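Long-range contact in glutathione-specific gamma-glutamylcyclotransferase (Saccharomyces cerevisiae S288c, PDB 5HWK), which cleaves glutathione specifically into 5-oxo-L-proline and a cysteinylglycine dipeptide, allowing the cell to use glutathione once the dipeptide is cleaved: residues T25-H33 / V126-E137. Residues are numbered along the deposited sequence; the frame is centred on the assembly and turned at random.
Sequences THRIPAIIH and VHLETNREHEAE
Ile-31 and Glu-129 form an antiparallel hydrogen-bonded pair, with Ile-31 N to Glu-129 O at 2.7 Å and Glu-129 N returning to Ile-31 O. His-33 N extends the ladder to His-127 O; where that interval widens, a water spans His-33 O and His-127 N. Beyond Glu-129 the chain leaves the ladder, and Thr-130 OG1, anti to its backbone nitrogen (chi1 -171°), donates to Pro-29 O at 2.6 Å.

Two histidine–carboxylate bonds hold the ends. His-33 NE2 reaches Glu-129 OE1 at 2.4 Å, a separation so short that the exact length is doubtful, while His-127 ND1 lies over one face of the His-33 ring in an offset stack (centroids 4.5 Å apart, planes at 20°). Asp-88 receives bonds from both histidines, His-127 ND1 through its carboxylate and His-33 ND1 through its carbonyl, which probably limits rotation of the stacked rings. In the other bond, His-26 ND1 meets the anti lone pair of Glu-137 OE2 at 2.6 Å; a water joins the same oxygen to Arg-27 N.

Pro-29 CD sits centrally over the His-134 ring, 3.5 Å from its centroid, a CH-pi contact. Asn-131 OD1 sets that ring's rotation by accepting from His-134 ND1 in the ring plane at 2.8 Å. Further apolar packing brings Ile-32 CG2 to Val-126 CG2 and Ile-32 CG1 to Leu-128 CD2.

Strand 26-33 runs between strands 91-99 and 119-129 in the antiparallel sheet, Ile-32 packing near Leu-11 of the probable substrate site, while the 130-134 loop leads into helix 135-144, whose first turn brings Glu-137 to His-26 and Ile-28.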
loop_
_atom_site.group_PDB
_atom_site.type_symbol
_atom_site.label_atom_id
_atom_site.label_comp_id
_atom_site.label_asym_id
_atom_site.label_seq_id
_atom_site.Cartn_x
_atom_site.Cartn_y
_atom_site.Cartn_z
ATOM N N THR A 25 -0.534 18.808 -4.627
ATOM C CA THR A 25 -0.532 19.470 -5.934
ATOM C C THR A 25 -0.204 18.558 -7.104
ATOM O O THR A 25 -0.309 19.011 -8.262
ATOM C CB THR A 25 0.422 20.664 -5.972
ATOM O OG1 THR A 25 1.720 20.171 -5.710
ATOM C CG2 THR A 25 0.056 21.715 -4.924
ATOM N N HIS A 26 0.190 17.310 -6.851
ATOM C CA HIS A 26 0.271 16.257 -7.853
ATOM C C HIS A 26 -0.268 14.976 -7.234
ATOM O O HIS A 26 -0.066 14.721 -6.030
ATOM C CB HIS A 26 1.728 15.965 -8.256
ATOM C CG HIS A 26 2.438 17.134 -8.855
ATOM N ND1 HIS A 26 2.460 17.375 -10.207
ATOM C CD2 HIS A 26 3.126 18.135 -8.276
ATOM C CE1 HIS A 26 3.168 18.467 -10.443
ATOM N NE2 HIS A 26 3.579 18.954 -9.285
ATOM N N ARG A 27 -0.896 14.154 -8.076
ATOM C CA ARG A 27 -1.367 12.817 -7.681
ATOM C C ARG A 27 -1.081 11.934 -8.887
ATOM O O ARG A 27 -1.765 12.045 -9.909
ATOM C CB ARG A 27 -2.866 12.815 -7.356
ATOM C CG ARG A 27 -3.362 11.457 -7.030
ATOM C CD ARG A 27 -4.895 11.455 -6.776
ATOM N NE ARG A 27 -5.410 10.173 -6.285
ATOM C CZ ARG A 27 -5.815 9.195 -7.087
ATOM N NH1 ARG A 27 -5.747 9.353 -8.406
ATOM N NH2 ARG A 27 -6.321 8.064 -6.558
ATOM N N ILE A 28 -0.055 11.104 -8.800
ATOM C CA ILE A 28 0.438 10.339 -9.943
ATOM C C ILE A 28 0.151 8.862 -9.694
ATOM O O ILE A 28 0.683 8.301 -8.727
ATOM C CB ILE A 28 1.951 10.542 -10.128
ATOM C CG1 ILE A 28 2.293 12.028 -10.334
ATOM C CG2 ILE A 28 2.461 9.619 -11.239
ATOM C CD1 ILE A 28 3.762 12.271 -10.439
ATOM N N PRO A 29 -0.648 8.191 -10.541
ATOM C CA PRO A 29 -0.829 6.739 -10.404
ATOM C C PRO A 29 0.524 6.075 -10.551
ATOM O O PRO A 29 1.344 6.486 -11.373
ATOM C CB PRO A 29 -1.737 6.384 -11.585
ATOM C CG PRO A 29 -2.354 7.641 -12.009
ATOM C CD PRO A 29 -1.380 8.721 -11.704
ATOM N N ALA A 30 0.782 5.064 -9.737
ATOM C CA ALA A 30 2.142 4.557 -9.672
ATOM C C ALA A 30 2.167 3.054 -9.529
ATOM O O ALA A 30 1.425 2.482 -8.715
ATOM C CB ALA A 30 2.903 5.145 -8.478
ATOM N N ILE A 31 3.060 2.432 -10.295
ATOM C CA ILE A 31 3.542 1.094 -10.012
ATOM C C ILE A 31 4.710 1.275 -9.056
ATOM O O ILE A 31 5.754 1.814 -9.445
ATOM C CB ILE A 31 3.963 0.387 -11.303
ATOM C CG1 ILE A 31 2.805 0.353 -12.319
ATOM C CG2 ILE A 31 4.545 -0.993 -11.000
ATOM C CD1 ILE A 31 3.225 -0.218 -13.674
ATOM N N ILE A 32 4.528 0.883 -7.804
ATOM C CA ILE A 32 5.544 1.032 -6.769
ATOM C C ILE A 32 6.329 -0.267 -6.714
ATOM O O ILE A 32 5.758 -1.330 -6.450
ATOM C CB ILE A 32 4.878 1.321 -5.413
ATOM C CG1 ILE A 32 3.927 2.525 -5.504
ATOM C CG2 ILE A 32 5.921 1.528 -4.332
ATOM C CD1 ILE A 32 2.941 2.603 -4.319
ATOM N N HIS A 33 7.643 -0.190 -6.932
ATOM C CA HIS A 33 8.478 -1.380 -6.872
ATOM C C HIS A 33 9.095 -1.529 -5.497
ATOM O O HIS A 33 9.303 -0.544 -4.783
ATOM C CB HIS A 33 9.587 -1.275 -7.910
ATOM C CG HIS A 33 9.094 -1.442 -9.303
ATOM N ND1 HIS A 33 9.162 -2.639 -9.979
ATOM C CD2 HIS A 33 8.515 -0.559 -10.152
ATOM C CE1 HIS A 33 8.661 -2.482 -11.193
ATOM N NE2 HIS A 33 8.256 -1.231 -11.320
ATOM N N VAL A 126 12.238 5.166 -3.817
ATOM C CA VAL A 126 11.466 4.138 -4.498
ATOM C C VAL A 126 11.508 4.282 -6.014
ATOM O O VAL A 126 11.474 5.391 -6.559
ATOM C CB VAL A 126 10.013 4.081 -3.976
ATOM C CG1 VAL A 126 9.272 5.340 -4.277
ATOM C CG2 VAL A 126 9.313 2.890 -4.544
ATOM N N HIS A 127 11.613 3.143 -6.691
ATOM C CA HIS A 127 11.467 3.062 -8.139
ATOM C C HIS A 127 9.982 2.989 -8.500
ATOM O O HIS A 127 9.287 2.024 -8.140
ATOM C CB HIS A 127 12.201 1.838 -8.676
ATOM C CG HIS A 127 12.042 1.646 -10.149
ATOM N ND1 HIS A 127 11.980 0.402 -10.738
ATOM C CD2 HIS A 127 11.924 2.546 -11.155
ATOM C CE1 HIS A 127 11.832 0.543 -12.044
ATOM N NE2 HIS A 127 11.799 1.835 -12.324
ATOM N N LEU A 128 9.515 3.982 -9.261
ATOM C CA LEU A 128 8.122 4.124 -9.658
ATOM C C LEU A 128 8.006 4.083 -11.172
ATOM O O LEU A 128 8.894 4.557 -11.890
ATOM C CB LEU A 128 7.564 5.451 -9.191
ATOM C CG LEU A 128 7.571 5.666 -7.683
ATOM C CD1 LEU A 128 7.001 7.018 -7.347
ATOM C CD2 LEU A 128 6.790 4.561 -6.968
ATOM N N GLU A 129 6.889 3.559 -11.656
ATOM C CA GLU A 129 6.488 3.717 -13.043
ATOM C C GLU A 129 5.051 4.214 -13.052
ATOM O O GLU A 129 4.309 4.041 -12.081
ATOM C CB GLU A 129 6.510 2.396 -13.822
ATOM C CG GLU A 129 7.827 1.652 -13.888
ATOM C CD GLU A 129 7.619 0.208 -14.316
ATOM O OE1 GLU A 129 7.334 -0.652 -13.443
ATOM O OE2 GLU A 129 7.708 -0.062 -15.532
ATOM N N THR A 130 4.653 4.799 -14.176
ATOM C CA THR A 130 3.304 5.314 -14.323
ATOM C C THR A 130 2.828 5.123 -15.759
ATOM O O THR A 130 3.539 4.579 -16.610
ATOM C CB THR A 130 3.218 6.766 -13.854
ATOM O OG1 THR A 130 1.840 7.167 -13.816
ATOM C CG2 THR A 130 3.977 7.658 -14.798
ATOM N N ASN A 131 1.605 5.572 -16.030
ATOM C CA ASN A 131 1.033 5.411 -17.357
ATOM C C ASN A 131 1.543 6.494 -18.302
ATOM O O ASN A 131 2.258 7.419 -17.910
ATOM C CB ASN A 131 -0.502 5.360 -17.310
ATOM C CG ASN A 131 -1.128 6.575 -16.627
ATOM O OD1 ASN A 131 -0.596 7.685 -16.676
ATOM N ND2 ASN A 131 -2.284 6.362 -15.998
ATOM N N ARG A 132 1.184 6.352 -19.579
ATOM C CA ARG A 132 1.613 7.332 -20.570
ATOM C C ARG A 132 1.112 8.722 -20.211
ATOM O O ARG A 132 1.834 9.712 -20.368
ATOM N N GLU A 133 -0.109 8.804 -19.670
ATOM C CA GLU A 133 -0.698 10.100 -19.361
ATOM C C GLU A 133 0.141 10.885 -18.359
ATOM O O GLU A 133 0.141 12.122 -18.401
ATOM C CB GLU A 133 -2.134 9.926 -18.862
ATOM N N HIS A 134 0.879 10.197 -17.474
ATOM C CA HIS A 134 1.634 10.856 -16.415
ATOM C C HIS A 134 3.148 10.700 -16.526
ATOM O O HIS A 134 3.860 11.194 -15.654
ATOM C CB HIS A 134 1.184 10.364 -15.029
ATOM C CG HIS A 134 -0.235 10.707 -14.685
ATOM N ND1 HIS A 134 -1.303 9.933 -15.085
ATOM C CD2 HIS A 134 -0.757 11.721 -13.953
ATOM C CE1 HIS A 134 -2.422 10.459 -14.619
ATOM N NE2 HIS A 134 -2.117 11.542 -13.925
ATOM N N GLU A 135 3.662 10.032 -17.561
ATOM C CA GLU A 135 5.105 9.792 -17.668
ATOM C C GLU A 135 5.920 11.086 -17.577
ATOM O O GLU A 135 6.941 11.148 -16.884
ATOM C CB GLU A 135 5.419 9.044 -18.971
ATOM N N ALA A 136 5.492 12.127 -18.292
ATOM C CA ALA A 136 6.236 13.385 -18.272
ATOM C C ALA A 136 6.238 14.005 -16.882
ATOM O O ALA A 136 7.252 14.549 -16.432
ATOM C CB ALA A 136 5.627 14.361 -19.279
ATOM N N GLU A 137 5.092 13.970 -16.209
ATOM C CA GLU A 137 4.988 14.465 -14.838
ATOM C C GLU A 137 5.895 13.672 -13.896
ATOM O O GLU A 137 6.622 14.249 -13.072
ATOM C CB GLU A 137 3.527 14.378 -14.402
ATOM C CG GLU A 137 3.237 15.004 -13.065
ATOM C CD GLU A 137 1.775 14.902 -12.698
ATOM O OE1 GLU A 137 1.009 14.243 -13.441
ATOM O OE2 GLU A 137 1.386 15.468 -11.661
HETATM O O HOH W 1 -1.256 15.197 -10.708
HETATM O O HOH W 2 -2.767 14.115 -11.970
HETATM O O HOH W 3 11.777 0.529 -5.409
#